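Local coordinates for hemolysin activator protein CdiB (Acinetobacter baumannii ACICU, PDB 6WIL) that probably exports its partner CdiA toxin across the outer membrane as the two-partner-secretion transporter of a contact-dependent growth inhibition system, at residues 443-449 and 474-478; 381-387 and 412-416; 418-424 and 436-442. All blocks are in the same frame, centred on the assembly; numbering follows the deposited sequence.

Contact 1: 443-449 and 474-478; sequences QYAPKIL and GDNGQ. With C8E ((hydroxyethyloxy)tri(ethyloxy)octane), chain D.
Q443 and G477 form an antiparallel hydrogen-bonded pair, Q443 N reaching G477 O at 2.7 Å and G477 N returning to Q443 O at 2.9 Å. Beyond this last regular pair the strands part, and side chains take over. In Q443 a chi1 of 165° and a chi2 of 177° carry the amide out to D475, where NE2 meets D475 O at 3.0 Å from above the carbonyl plane. A glutamine suits this place because its amide can donate twice, and NE2 also bonds to the carbonyl of D453. D475 makes the next clasp. Its OD2 accepts L449 N at 3.0 Å on the syn side, out of the carboxylate plane, while the leucine and aspartate side chains run antiparallel, L449 CB 3.4 Å from D475 OD1. A methyl fits beside them: A445 packs its CB against D475 O at 3.6 Å.

Further out, R454 and R507 touch the D475 side chain. At the other end Q478 bridges protein and detergent: its NE2 bonds to two ether oxygens of the C8E chain, O12 and O15, both at 3.2 Å, and its OE1 is bonded by W440 NE1. The loop enclosed by these segments is the one that in Omp85-family barrels carries the VRGF signature and folds back into the lumen. Two side chains thus grip backbone groups at its two roots. Because D475 is buried and K447 O lies 3.2 Å from D475 OD2, its proton affinity may be raised somewhat, an effect the L449 N-H would oppose.

Contact 2: 381-387 and 412-416; sequences DYRRGMG and SRAPL
S412 joins G385 through a weak bond, its N lying 3.5 Å from G385 O. R413 next adopts a left-handed backbone conformation, and its side chain lies alongside that of R384: R384 NH2 sits over one face of the R413 guanidinium, 3.3 Å from R413 NH2. Solvent probably screens the like charges at this exposed end. A414 is small and turns its CB to the same face as L416. These are the ends of neighbouring strands in the 16-stranded transmembrane barrel next to an unmodelled loop, probably the extracellular ends. P415 has no N-H to give, but its CA-H points at R383 O (3.2 Å), and its CB rests 3.5 Å from Y382 OH, the two side chains pointing the same way. L416 restores regular pairing, its N bonding to R383 O at 2.9 Å and its O receiving R383 N at 2.8 Å. A chi1 of -170° swings the leucine out beside its own carbonyl carbon and sets CD2 over one face of the R383 guanidinium, whose NH2 forms a salt bridge with D453. A water links L416 O to D381 OD1, which also accepts a hydrogen bond from N362.

Contact 3: 418-424 and 436-442; sequences SADLRYT and YRLNWRG. With C8E ((hydroxyethyloxy)tri(ethyloxy)octane), chain D.
L421 and W440 exchange the shortest sound polar bonds of this hairpin, L421 N to W440 O and W440 N to L421 O, both 2.7 Å. Matching pairs of backbone hydrogen bonds join A419 with G442 and Y423 with L438, giving a regular antiparallel pairing along the whole length. The face bearing A419, L421, Y423, L438 and W440 is the lipid-facing wall of the barrel. W440 extends from the strand with CG anti to its backbone N (chi1 177°), which brings its ring edge to A419: CZ3 lies 3.4 Å from A419 CB. Small A419 accommodates the indole, and G442, lacking a side chain, lets its own N sit over the ring face. The alkyl chain of C8E approaches the same indole at its edge, C7 lying 3.8 Å from W440 CH2. L421 CD2 meets L438 CD2 at 3.9 Å, and the Y423 and Y436 side chains cross at about a right angle, Y423 CD2 meeting Y436 CE2 at the ring edges, 4.0 Å apart.

The opposite face looks into the lumen, where helix 8-27 lies. D420 and R441 form a salt bridge there, although its very short distance makes the geometry doubtful. R422 runs beside R437 with NH1 atoms 3.6 Å apart, but R422 is bound by D27 of the helix and by D377, so its charge has partners. N439 serves both arginines: its ND2 lies over the centre of the R437 guanidinium, and its OD1 touches R422 CG at 3.5 Å. The wall is therefore two-sided: apolar carbon and aromatic edges meet lipid or detergent, while on the lumen face the R422-D27 salt bridge ties the wall to helix 8-27, consistent with that helix plugging the pore.

In the fold
All three contacts join consecutive strands of the 16-stranded barrel: contact 2 pairs 374-386 with 414-429, contact 3 pairs 414-429 with 432-444, and contact 1 pairs 432-444 with 476-487. Along the chain contact 2 closes before contact 3 opens, and contact 3 before contact 1. Contacts 1 and 2 lie near the same barrel rim, their centres about 12 Å apart, and meet where L416 packs on Q443, A445 and L449. Contact 3 sits deeper in the wall, about 18 Å from contact 1 and 23 Å from contact 2. One C8E molecule touches contacts 1 and 3, consistent with an outer surface made for membrane lipid.

Contact 1: 443-449 and 474-478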
loop_
_atom_site.group_PDB
_atom_site.type_symbol
_atom_site.label_atom_id
_atom_site.label_comp_id
_atom_site.label_asym_id
_atom_site.label_seq_id
_atom_site.Cartn_x
_atom_site.Cartn_y
_atom_site.Cartn_z
ATOM N N GLN A 443 -9.448 3.553 14.906
ATOM C CA GLN A 443 -8.982 4.835 15.410
ATOM C C GLN A 443 -9.095 4.855 16.927
ATOM O O GLN A 443 -10.114 4.436 17.486
ATOM C CB GLN A 443 -9.788 5.988 14.801
ATOM C CG GLN A 443 -9.624 7.312 15.505
ATOM C CD GLN A 443 -10.390 8.421 14.820
ATOM O OE1 GLN A 443 -10.353 8.546 13.596
ATOM N NE2 GLN A 443 -11.095 9.227 15.604
ATOM N N TYR A 444 -8.045 5.339 17.589
ATOM C CA TYR A 444 -8.013 5.475 19.041
ATOM C C TYR A 444 -7.504 6.863 19.399
ATOM O O TYR A 444 -6.404 7.248 18.989
ATOM C CB TYR A 444 -7.131 4.401 19.684
ATOM C CG TYR A 444 -6.773 4.705 21.121
ATOM C CD1 TYR A 444 -7.691 4.504 22.146
ATOM C CD2 TYR A 444 -5.520 5.200 21.454
ATOM C CE1 TYR A 444 -7.368 4.788 23.461
ATOM C CE2 TYR A 444 -5.188 5.486 22.764
ATOM C CZ TYR A 444 -6.113 5.278 23.763
ATOM O OH TYR A 444 -5.775 5.563 25.066
ATOM N N ALA A 445 -8.294 7.604 20.172
ATOM C CA ALA A 445 -7.949 8.958 20.590
ATOM C C ALA A 445 -7.791 9.013 22.103
ATOM O O ALA A 445 -8.780 8.812 22.830
ATOM C CB ALA A 445 -9.017 9.953 20.136
ATOM N N PRO A 446 -6.591 9.274 22.629
ATOM C CA PRO A 446 -6.458 9.424 24.086
ATOM C C PRO A 446 -7.202 10.625 24.643
ATOM O O PRO A 446 -7.691 10.561 25.778
ATOM C CB PRO A 446 -4.942 9.560 24.291
ATOM C CG PRO A 446 -4.335 8.945 23.076
ATOM C CD PRO A 446 -5.283 9.240 21.954
ATOM N N LYS A 447 -7.305 11.715 23.891
ATOM C CA LYS A 447 -7.933 12.936 24.371
ATOM C C LYS A 447 -9.209 13.222 23.591
ATOM O O LYS A 447 -9.565 12.519 22.642
ATOM C CB LYS A 447 -6.966 14.122 24.266
ATOM C CG LYS A 447 -5.617 13.863 24.914
ATOM C CD LYS A 447 -5.791 13.286 26.311
ATOM C CE LYS A 447 -4.458 12.998 26.974
ATOM N NZ LYS A 447 -4.130 11.547 27.085
ATOM N N ILE A 448 -9.902 14.278 24.020
ATOM C CA ILE A 448 -11.125 14.699 23.352
ATOM C C ILE A 448 -10.797 15.192 21.952
ATOM O O ILE A 448 -9.803 15.899 21.737
ATOM C CB ILE A 448 -11.835 15.792 24.173
ATOM C CG1 ILE A 448 -12.208 15.260 25.560
ATOM C CG2 ILE A 448 -13.059 16.317 23.437
ATOM C CD1 ILE A 448 -12.938 13.945 25.530
ATOM N N LEU A 449 -11.628 14.810 20.987
ATOM C CA LEU A 449 -11.493 15.249 19.608
ATOM C C LEU A 449 -12.596 16.238 19.260
ATOM O O LEU A 449 -13.693 16.197 19.826
ATOM C CB LEU A 449 -11.555 14.064 18.642
ATOM C CG LEU A 449 -10.435 13.032 18.710
ATOM C CD1 LEU A 449 -10.711 11.916 17.720
ATOM C CD2 LEU A 449 -9.093 13.686 18.426
ATOM N N GLY A 474 -17.768 8.201 17.512
ATOM C CA GLY A 474 -17.074 8.282 18.782
ATOM C C GLY A 474 -15.654 8.735 18.534
ATOM O O GLY A 474 -15.187 8.763 17.394
ATOM N N ASP A 475 -14.982 9.126 19.620
ATOM C CA ASP A 475 -13.561 9.448 19.536
ATOM C C ASP A 475 -12.739 8.222 19.150
ATOM O O ASP A 475 -11.750 8.327 18.413
ATOM C CB ASP A 475 -13.081 10.025 20.866
ATOM C CG ASP A 475 -13.244 11.525 20.936
ATOM O OD1 ASP A 475 -13.935 12.096 20.065
ATOM O OD2 ASP A 475 -12.651 12.137 21.846
ATOM N N ASN A 476 -13.136 7.054 19.638
ATOM C CA ASN A 476 -12.545 5.789 19.240
ATOM C C ASN A 476 -13.549 5.025 18.392
ATOM O O ASN A 476 -14.764 5.195 18.534
ATOM C CB ASN A 476 -12.142 4.957 20.460
ATOM C CG ASN A 476 -11.406 5.771 21.499
ATOM O OD1 ASN A 476 -10.662 6.695 21.168
ATOM N ND2 ASN A 476 -11.619 5.442 22.770
ATOM N N GLY A 477 -13.038 4.189 17.501
ATOM C CA GLY A 477 -13.918 3.463 16.608
ATOM C C GLY A 477 -13.137 2.516 15.726
ATOM O O GLY A 477 -11.913 2.611 15.592
ATOM N N GLN A 478 -13.877 1.588 15.129
ATOM C CA GLN A 478 -13.315 0.647 14.174
ATOM C C GLN A 478 -14.460 0.011 13.404
ATOM O O GLN A 478 -15.565 -0.140 13.931
ATOM C CB GLN A 478 -12.469 -0.430 14.865
ATOM C CG GLN A 478 -13.274 -1.420 15.690
ATOM C CD GLN A 478 -12.406 -2.443 16.399
ATOM O OE1 GLN A 478 -11.682 -3.214 15.765
ATOM N NE2 GLN A 478 -12.475 -2.453 17.726
HETATM C C1 C8E D . -1.310 1.243 18.993
HETATM C C2 C8E D . -2.658 1.761 18.495
HETATM C C3 C8E D . -2.838 1.412 17.018
HETATM C C4 C8E D . -4.211 1.885 16.546
HETATM C C5 C8E D . -5.297 1.027 17.190
HETATM C C6 C8E D . -6.660 1.637 16.880
HETATM C C7 C8E D . -7.705 0.528 16.806
HETATM C C8 C8E D . -8.384 0.369 18.164
HETATM O O9 C8E D . -9.752 0.616 18.007
HETATM C C10 C8E D . -10.501 0.529 19.187
HETATM C C11 C8E D . -11.903 1.083 18.936
HETATM O O12 C8E D . -12.856 0.205 19.466
HETATM C C13 C8E D . -14.154 0.728 19.513
HETATM C C14 C8E D . -15.102 -0.295 20.138
HETATM O O15 C8E D . -14.600 -1.591 19.961
HETATM C C16 C8E D . -15.469 -2.601 20.390
HETATM C C17 C8E D . -15.111 -3.928 19.719
HETATM O O18 C8E D . -13.858 -4.373 20.160
HETATM C C19 C8E D . -13.588 -5.713 19.855
HETATM C C20 C8E D . -12.324 -5.813 19.001
HETATM O O21 C8E D . -11.249 -5.203 19.662
#

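Contact 2: 381-387 and 412-416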
loop_
_atom_site.group_PDB
_atom_site.type_symbol
_atom_site.label_atom_id
_atom_site.label_comp_id
_atom_site.label_asym_id
_atom_site.label_seq_id
_atom_site.Cartn_x
_atom_site.Cartn_y
_atom_site.Cartn_z
ATOM N N ASP A 381 -0.703 4.528 12.053
ATOM C CA ASP A 381 -0.370 5.932 11.870
ATOM C C ASP A 381 -0.499 6.673 13.193
ATOM O O ASP A 381 -1.436 6.435 13.962
ATOM C CB ASP A 381 -1.286 6.558 10.798
ATOM C CG ASP A 381 -1.008 8.033 10.563
ATOM O OD1 ASP A 381 -1.519 8.867 11.339
ATOM O OD2 ASP A 381 -0.283 8.359 9.598
ATOM N N TYR A 382 0.458 7.560 13.457
ATOM C CA TYR A 382 0.422 8.458 14.604
ATOM C C TYR A 382 0.326 9.882 14.084
ATOM O O TYR A 382 1.175 10.316 13.297
ATOM C CB TYR A 382 1.661 8.292 15.485
ATOM C CG TYR A 382 1.654 9.166 16.722
ATOM C CD1 TYR A 382 0.975 8.772 17.869
ATOM C CD2 TYR A 382 2.327 10.382 16.747
ATOM C CE1 TYR A 382 0.964 9.565 19.004
ATOM C CE2 TYR A 382 2.324 11.178 17.879
ATOM C CZ TYR A 382 1.639 10.765 19.003
ATOM O OH TYR A 382 1.632 11.556 20.129
ATOM N N ARG A 383 -0.700 10.606 14.519
ATOM C CA ARG A 383 -0.948 11.959 14.048
ATOM C C ARG A 383 -0.903 12.936 15.214
ATOM O O ARG A 383 -1.327 12.611 16.328
ATOM C CB ARG A 383 -2.302 12.050 13.330
ATOM C CG ARG A 383 -2.495 13.329 12.539
ATOM C CD ARG A 383 -3.568 14.197 13.151
ATOM N NE ARG A 383 -4.884 13.930 12.583
ATOM C CZ ARG A 383 -6.007 14.490 13.019
ATOM N NH1 ARG A 383 -5.970 15.340 14.036
ATOM N NH2 ARG A 383 -7.166 14.197 12.446
ATOM N N ARG A 384 -0.371 14.127 14.944
ATOM C CA ARG A 384 -0.332 15.230 15.896
ATOM C C ARG A 384 -0.620 16.513 15.135
ATOM O O ARG A 384 0.002 16.767 14.102
ATOM C CB ARG A 384 1.030 15.319 16.592
ATOM C CG ARG A 384 1.168 14.426 17.808
ATOM C CD ARG A 384 0.866 15.194 19.077
ATOM N NE ARG A 384 1.720 16.372 19.194
ATOM C CZ ARG A 384 2.952 16.352 19.691
ATOM N NH1 ARG A 384 3.479 15.213 20.120
ATOM N NH2 ARG A 384 3.655 17.474 19.756
ATOM N N GLY A 385 -1.549 17.313 15.638
ATOM C CA GLY A 385 -1.992 18.492 14.916
ATOM C C GLY A 385 -2.251 19.666 15.834
ATOM O O GLY A 385 -2.662 19.508 16.986
HETATM N N MSE A 386 -2.004 20.860 15.298
HETATM C CA MSE A 386 -2.288 22.121 15.988
HETATM C C MSE A 386 -3.695 22.617 15.644
HETATM O O MSE A 386 -4.359 22.050 14.785
HETATM C CB MSE A 386 -1.273 23.201 15.614
HETATM C CG MSE A 386 0.182 22.792 15.726
HETATM SE SE MSE A 386 1.361 24.349 15.848
HETATM C CE MSE A 386 2.241 24.249 14.112
ATOM N N GLY A 387 -4.128 23.679 16.323
ATOM C CA GLY A 387 -5.434 24.261 16.097
ATOM C C GLY A 387 -5.321 25.759 15.933
ATOM O O GLY A 387 -4.222 26.327 15.945
ATOM N N SER A 412 -3.451 21.839 19.435
ATOM C CA SER A 412 -2.860 21.846 20.769
ATOM C C SER A 412 -2.472 20.444 21.228
ATOM O O SER A 412 -3.023 19.931 22.203
ATOM C CB SER A 412 -3.825 22.472 21.781
ATOM O OG SER A 412 -3.649 23.875 21.856
ATOM N N ARG A 413 -1.518 19.838 20.521
ATOM C CA ARG A 413 -0.995 18.511 20.847
ATOM C C ARG A 413 -2.125 17.489 20.965
ATOM O O ARG A 413 -2.359 16.892 22.017
ATOM C CB ARG A 413 -0.155 18.550 22.127
ATOM C CG ARG A 413 1.101 19.392 22.019
ATOM C CD ARG A 413 1.861 19.421 23.335
ATOM N NE ARG A 413 2.361 18.105 23.722
ATOM C CZ ARG A 413 3.586 17.662 23.452
ATOM N NH1 ARG A 413 3.960 16.452 23.847
ATOM N NH2 ARG A 413 4.437 18.432 22.790
ATOM N N ALA A 414 -2.834 17.300 19.850
ATOM C CA ALA A 414 -3.930 16.344 19.782
ATOM C C ALA A 414 -3.433 15.062 19.126
ATOM O O ALA A 414 -3.299 15.014 17.893
ATOM C CB ALA A 414 -5.111 16.930 19.001
ATOM N N PRO A 415 -3.141 14.004 19.893
ATOM C CA PRO A 415 -2.611 12.775 19.287
ATOM C C PRO A 415 -3.706 11.824 18.831
ATOM O O PRO A 415 -4.643 11.533 19.581
ATOM C CB PRO A 415 -1.780 12.169 20.421
ATOM C CG PRO A 415 -2.520 12.583 21.659
ATOM C CD PRO A 415 -3.170 13.922 21.364
ATOM N N LEU A 416 -3.599 11.333 17.601
ATOM C CA LEU A 416 -4.560 10.392 17.047
ATOM C C LEU A 416 -3.825 9.160 16.545
ATOM O O LEU A 416 -2.830 9.275 15.822
ATOM C CB LEU A 416 -5.367 11.023 15.911
ATOM C CG LEU A 416 -6.557 10.178 15.454
ATOM C CD1 LEU A 416 -7.572 10.074 16.576
ATOM C CD2 LEU A 416 -7.194 10.738 14.193
HETATM O O HOH W 1 -3.539 8.983 12.989
#

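Contact 3: 418-424 and 436-442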
loop_
_atom_site.group_PDB
_atom_site.type_symbol
_atom_site.label_atom_id
_atom_site.label_comp_id
_atom_site.label_asym_id
_atom_site.label_seq_id
_atom_site.Cartn_x
_atom_site.Cartn_y
_atom_site.Cartn_z
ATOM N N SER A 418 -4.180 5.802 14.257
ATOM C CA SER A 418 -4.955 5.232 13.168
ATOM C C SER A 418 -4.312 3.929 12.725
ATOM O O SER A 418 -3.088 3.773 12.764
ATOM C CB SER A 418 -5.058 6.197 11.982
ATOM O OG SER A 418 -5.875 7.305 12.310
ATOM N N ALA A 419 -5.152 2.989 12.306
ATOM C CA ALA A 419 -4.667 1.683 11.895
ATOM C C ALA A 419 -5.532 1.160 10.761
ATOM O O ALA A 419 -6.698 1.541 10.618
ATOM C CB ALA A 419 -4.654 0.698 13.065
ATOM N N ASP A 420 -4.942 0.281 9.957
ATOM C CA ASP A 420 -5.592 -0.264 8.779
ATOM C C ASP A 420 -5.136 -1.696 8.578
ATOM O O ASP A 420 -3.986 -2.041 8.854
ATOM C CB ASP A 420 -5.270 0.557 7.530
ATOM C CG ASP A 420 -6.103 1.803 7.437
ATOM O OD1 ASP A 420 -7.326 1.662 7.251
ATOM O OD2 ASP A 420 -5.543 2.913 7.575
ATOM N N LEU A 421 -6.049 -2.525 8.087
ATOM C CA LEU A 421 -5.717 -3.909 7.789
ATOM C C LEU A 421 -6.599 -4.386 6.650
ATOM O O LEU A 421 -7.812 -4.159 6.668
ATOM C CB LEU A 421 -5.900 -4.798 9.021
ATOM C CG LEU A 421 -5.200 -6.153 8.967
ATOM C CD1 LEU A 421 -4.711 -6.534 10.352
ATOM C CD2 LEU A 421 -6.133 -7.220 8.417
ATOM N N ARG A 422 -5.987 -5.035 5.664
ATOM C CA ARG A 422 -6.727 -5.619 4.556
ATOM C C ARG A 422 -6.190 -7.013 4.277
ATOM O O ARG A 422 -4.986 -7.260 4.393
ATOM C CB ARG A 422 -6.636 -4.751 3.295
ATOM C CG ARG A 422 -7.282 -3.381 3.440
ATOM C CD ARG A 422 -7.365 -2.673 2.103
ATOM N NE ARG A 422 -6.052 -2.542 1.479
ATOM C CZ ARG A 422 -5.850 -2.093 0.244
ATOM N NH1 ARG A 422 -6.881 -1.732 -0.509
ATOM N NH2 ARG A 422 -4.617 -2.008 -0.238
ATOM N N TYR A 423 -7.093 -7.923 3.916
ATOM C CA TYR A 423 -6.722 -9.297 3.606
ATOM C C TYR A 423 -7.542 -9.789 2.423
ATOM O O TYR A 423 -8.759 -9.584 2.377
ATOM C CB TYR A 423 -6.932 -10.214 4.816
ATOM C CG TYR A 423 -6.563 -11.658 4.569
ATOM C CD1 TYR A 423 -5.234 -12.059 4.526
ATOM C CD2 TYR A 423 -7.543 -12.626 4.391
ATOM C CE1 TYR A 423 -4.893 -13.377 4.308
ATOM C CE2 TYR A 423 -7.210 -13.950 4.171
ATOM C CZ TYR A 423 -5.885 -14.319 4.131
ATOM O OH TYR A 423 -5.542 -15.633 3.913
ATOM N N THR A 424 -6.869 -10.441 1.475
ATOM C CA THR A 424 -7.491 -10.975 0.274
ATOM C C THR A 424 -6.937 -12.365 0.012
ATOM O O THR A 424 -5.729 -12.588 0.134
ATOM C CB THR A 424 -7.229 -10.068 -0.942
ATOM O OG1 THR A 424 -8.086 -8.925 -0.883
ATOM C CG2 THR A 424 -7.472 -10.806 -2.248
ATOM N N TYR A 436 -12.227 -13.910 -1.072
ATOM C CA TYR A 436 -12.637 -13.381 0.222
ATOM C C TYR A 436 -11.862 -12.107 0.514
ATOM O O TYR A 436 -10.648 -12.045 0.299
ATOM C CB TYR A 436 -12.414 -14.397 1.347
ATOM C CG TYR A 436 -12.552 -13.803 2.732
ATOM C CD1 TYR A 436 -13.801 -13.613 3.306
ATOM C CD2 TYR A 436 -11.432 -13.426 3.459
ATOM C CE1 TYR A 436 -13.927 -13.067 4.570
ATOM C CE2 TYR A 436 -11.548 -12.881 4.720
ATOM C CZ TYR A 436 -12.796 -12.705 5.272
ATOM O OH TYR A 436 -12.912 -12.161 6.529
ATOM N N ARG A 437 -12.566 -11.097 1.021
ATOM C CA ARG A 437 -11.975 -9.786 1.249
ATOM C C ARG A 437 -12.383 -9.258 2.615
ATOM O O ARG A 437 -13.573 -9.233 2.941
ATOM C CB ARG A 437 -12.408 -8.799 0.163
ATOM C CG ARG A 437 -11.882 -7.399 0.371
ATOM C CD ARG A 437 -10.570 -7.206 -0.349
ATOM N NE ARG A 437 -10.049 -5.855 -0.181
ATOM C CZ ARG A 437 -10.526 -4.790 -0.815
ATOM N NH1 ARG A 437 -9.992 -3.597 -0.601
ATOM N NH2 ARG A 437 -11.547 -4.913 -1.652
ATOM N N LEU A 438 -11.397 -8.820 3.399
ATOM C CA LEU A 438 -11.641 -8.185 4.688
ATOM C C LEU A 438 -10.930 -6.842 4.736
ATOM O O LEU A 438 -9.723 -6.766 4.487
ATOM C CB LEU A 438 -11.169 -9.070 5.850
ATOM C CG LEU A 438 -11.282 -8.476 7.261
ATOM C CD1 LEU A 438 -11.823 -9.510 8.237
ATOM C CD2 LEU A 438 -9.937 -7.947 7.752
ATOM N N ASN A 439 -11.682 -5.791 5.062
ATOM C CA ASN A 439 -11.147 -4.452 5.273
ATOM C C ASN A 439 -11.401 -4.042 6.716
ATOM O O ASN A 439 -12.536 -4.118 7.195
ATOM C CB ASN A 439 -11.793 -3.437 4.326
ATOM C CG ASN A 439 -11.561 -3.771 2.872
ATOM O OD1 ASN A 439 -10.495 -4.254 2.498
ATOM N ND2 ASN A 439 -12.567 -3.517 2.040
ATOM N N TRP A 440 -10.349 -3.601 7.402
ATOM C CA TRP A 440 -10.451 -3.171 8.789
ATOM C C TRP A 440 -9.742 -1.839 8.971
ATOM O O TRP A 440 -8.595 -1.677 8.541
ATOM C CB TRP A 440 -9.854 -4.208 9.739
ATOM C CG TRP A 440 -9.879 -3.770 11.171
ATOM C CD1 TRP A 440 -10.885 -3.971 12.072
ATOM C CD2 TRP A 440 -8.854 -3.051 11.867
ATOM N NE1 TRP A 440 -10.546 -3.425 13.287
ATOM C CE2 TRP A 440 -9.304 -2.856 13.189
ATOM C CE3 TRP A 440 -7.597 -2.556 11.504
ATOM C CZ2 TRP A 440 -8.545 -2.186 14.145
ATOM C CZ3 TRP A 440 -6.846 -1.894 12.456
ATOM C CH2 TRP A 440 -7.320 -1.715 13.760
ATOM N N ARG A 441 -10.420 -0.899 9.620
ATOM C CA ARG A 441 -9.853 0.399 9.952
ATOM C C ARG A 441 -10.221 0.739 11.387
ATOM O O ARG A 441 -11.349 0.490 11.818
ATOM C CB ARG A 441 -10.358 1.485 8.994
ATOM C CG ARG A 441 -9.970 2.895 9.388
ATOM C CD ARG A 441 -9.905 3.803 8.176
ATOM N NE ARG A 441 -8.931 3.328 7.197
ATOM C CZ ARG A 441 -8.610 3.983 6.086
ATOM N NH1 ARG A 441 -7.712 3.481 5.248
ATOM N NH2 ARG A 441 -9.184 5.144 5.818
ATOM N N GLY A 442 -9.271 1.296 12.123
ATOM C CA GLY A 442 -9.479 1.590 13.527
ATOM C C GLY A 442 -8.838 2.902 13.918
ATOM O O GLY A 442 -7.819 3.315 13.361
HETATM C C1 C8E D . -1.310 1.243 18.993
HETATM C C2 C8E D . -2.658 1.761 18.495
HETATM C C3 C8E D . -2.838 1.412 17.018
HETATM C C4 C8E D . -4.211 1.885 16.546
HETATM C C5 C8E D . -5.297 1.027 17.190
HETATM C C6 C8E D . -6.660 1.637 16.880
HETATM C C7 C8E D . -7.705 0.528 16.806
HETATM C C8 C8E D . -8.384 0.369 18.164
HETATM O O9 C8E D . -9.752 0.616 18.007
HETATM C C10 C8E D . -10.501 0.529 19.187
HETATM C C11 C8E D . -11.903 1.083 18.936
HETATM O O12 C8E D . -12.856 0.205 19.466
HETATM C C13 C8E D . -14.154 0.728 19.513
HETATM C C14 C8E D . -15.102 -0.295 20.138
HETATM O O15 C8E D . -14.600 -1.591 19.961
HETATM C C16 C8E D . -15.469 -2.601 20.390
HETATM C C17 C8E D . -15.111 -3.928 19.719
HETATM O O18 C8E D . -13.858 -4.373 20.160
HETATM C C19 C8E D . -13.588 -5.713 19.855
HETATM C C20 C8E D . -12.324 -5.813 19.001
HETATM O O21 C8E D . -11.249 -5.203 19.662
#